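Local coordinates for protein CAS6A (Thermus thermophilus, PDB 4C97) that probably acts as a CRISPR-associated endoribonuclease of the Cas6 family, processing CRISPR RNA in antiviral defence, at residues 10-15 with 79-84. The protein carries 1 engineered substitution. Residues are numbered along the deposited sequence; the frame is centred on the assembly and turned at random.
Sequences LVLVLE and YALEGE
L10 and Y79 make the nearer of two apolar contacts that join the 10-15 part of strand 6-15 to segment 79-84, the last residue of helix 68-79 and the loop after it: CD2 of L10 reaches CE2 of the Y79 ring at 3.9 Å. The methyl approaches the ring obliquely, and the two side chains cross at roughly a right angle. The CB of Y79 points away from the strand, yet with CG anti to its own carbonyl carbon (chi1 -81°) the ring swings back and brings CE2 to the leucine. Its OH is hydrogen-bonded to OE1 of Q99, on strand 91-109, which would help fix the far end of the ring. The second contact is looser, CD2 of L12 standing 4.4 Å from CD1 of L81, methyl against methyl. L81 aims at the strand from the bend of the loop, where a type I turn (Y79 to E82) runs into a type II turn (L81 to E84). L10 and L12 lie on the same face of the central strand of an antiparallel sheet, the face on which Y79 and L81 pack; V11 turns to the other. The beta-alpha-beta-beta-alpha-beta order is consistent with the ferredoxin-like (RAMP) fold of Cas6 proteins. No hydrogen bond crosses between the segments, and they bury just 115 Å² together. The chemistry is therefore divided: leucine methyls and a tyrosine ring carbon pack by modest van der Waals contact, while the loop's polar bonds go to strand 91-109, from E82 OE2 to the backbone N of V97 and from G83 O to R93.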
# COMPACT_ATOMS: atom_id res chain seq x y z
N LEU A 10 -4.41 -4.73 8.50
CA LEU A 10 -4.43 -5.90 9.35
C LEU A 10 -3.71 -7.05 8.67
O LEU A 10 -3.91 -7.31 7.47
CB LEU A 10 -5.86 -6.30 9.64
CG LEU A 10 -6.60 -5.46 10.68
CD1 LEU A 10 -6.82 -4.04 10.20
CD2 LEU A 10 -7.95 -6.12 10.98
N VAL A 11 -2.88 -7.74 9.45
CA VAL A 11 -2.11 -8.86 8.94
C VAL A 11 -2.69 -10.20 9.41
O VAL A 11 -2.93 -10.39 10.61
CB VAL A 11 -0.64 -8.78 9.37
CG1 VAL A 11 0.11 -10.06 9.02
CG2 VAL A 11 0.05 -7.58 8.66
N LEU A 12 -2.91 -11.10 8.46
CA LEU A 12 -3.32 -12.47 8.77
C LEU A 12 -2.09 -13.36 8.74
O LEU A 12 -1.49 -13.58 7.67
CB LEU A 12 -4.33 -13.00 7.74
CG LEU A 12 -5.76 -12.48 7.78
CD1 LEU A 12 -5.83 -10.97 7.89
CD2 LEU A 12 -6.52 -12.97 6.55
N VAL A 13 -1.72 -13.85 9.92
CA VAL A 13 -0.60 -14.76 10.08
C VAL A 13 -1.12 -16.14 9.72
O VAL A 13 -2.11 -16.60 10.28
CB VAL A 13 -0.04 -14.73 11.51
CG1 VAL A 13 1.09 -15.74 11.67
CG2 VAL A 13 0.43 -13.34 11.86
N LEU A 14 -0.45 -16.80 8.78
CA LEU A 14 -1.02 -17.99 8.15
C LEU A 14 -0.21 -19.23 8.45
O LEU A 14 1.01 -19.21 8.40
CB LEU A 14 -1.07 -17.79 6.63
CG LEU A 14 -1.87 -16.58 6.14
CD1 LEU A 14 -1.64 -16.39 4.64
CD2 LEU A 14 -3.35 -16.68 6.48
N GLU A 15 -0.90 -20.33 8.74
CA GLU A 15 -0.24 -21.62 8.79
C GLU A 15 -0.78 -22.50 7.68
O GLU A 15 -1.98 -22.58 7.44
CB GLU A 15 -0.35 -22.28 10.17
CG GLU A 15 -1.63 -21.99 10.92
CD GLU A 15 -1.73 -22.75 12.24
OE1 GLU A 15 -0.88 -23.63 12.49
OE2 GLU A 15 -2.67 -22.47 13.02
N TYR A 79 -11.25 -10.42 12.36
CA TYR A 79 -10.88 -11.03 13.64
C TYR A 79 -11.53 -12.39 13.87
O TYR A 79 -10.92 -13.27 14.48
CB TYR A 79 -11.15 -10.07 14.80
CG TYR A 79 -10.04 -9.07 14.94
CD1 TYR A 79 -8.83 -9.42 15.52
CD2 TYR A 79 -10.18 -7.78 14.46
CE1 TYR A 79 -7.81 -8.52 15.64
CE2 TYR A 79 -9.16 -6.86 14.57
CZ TYR A 79 -7.97 -7.24 15.16
OH TYR A 79 -6.96 -6.32 15.27
N ALA A 80 -12.75 -12.58 13.39
CA ALA A 80 -13.45 -13.84 13.57
C ALA A 80 -12.81 -14.98 12.77
O ALA A 80 -13.19 -16.14 12.95
CB ALA A 80 -14.91 -13.70 13.19
N LEU A 81 -11.85 -14.65 11.91
CA LEU A 81 -11.18 -15.67 11.10
C LEU A 81 -10.14 -16.46 11.90
O LEU A 81 -9.71 -17.53 11.47
CB LEU A 81 -10.50 -15.05 9.87
CG LEU A 81 -11.44 -14.39 8.87
CD1 LEU A 81 -10.64 -13.65 7.81
CD2 LEU A 81 -12.38 -15.42 8.24
N GLU A 82 -9.73 -15.92 13.05
CA GLU A 82 -8.78 -16.62 13.92
C GLU A 82 -9.24 -18.04 14.24
O GLU A 82 -10.35 -18.26 14.70
CB GLU A 82 -8.56 -15.84 15.22
CG GLU A 82 -7.85 -14.51 15.01
CD GLU A 82 -7.19 -14.00 16.28
OE1 GLU A 82 -7.73 -14.25 17.38
OE2 GLU A 82 -6.12 -13.34 16.17
N GLY A 83 -8.36 -19.00 13.96
CA GLY A 83 -8.64 -20.40 14.17
C GLY A 83 -9.22 -21.09 12.94
O GLY A 83 -9.24 -22.32 12.87
N GLU A 84 -9.67 -20.30 11.97
CA GLU A 84 -10.41 -20.84 10.82
C GLU A 84 -9.55 -21.08 9.59
O GLU A 84 -8.50 -20.45 9.41
CB GLU A 84 -11.57 -19.90 10.44
CG GLU A 84 -12.64 -19.75 11.53
CD GLU A 84 -13.28 -21.07 11.93
OE1 GLU A 84 -13.61 -21.86 11.02
OE2 GLU A 84 -13.43 -21.32 13.14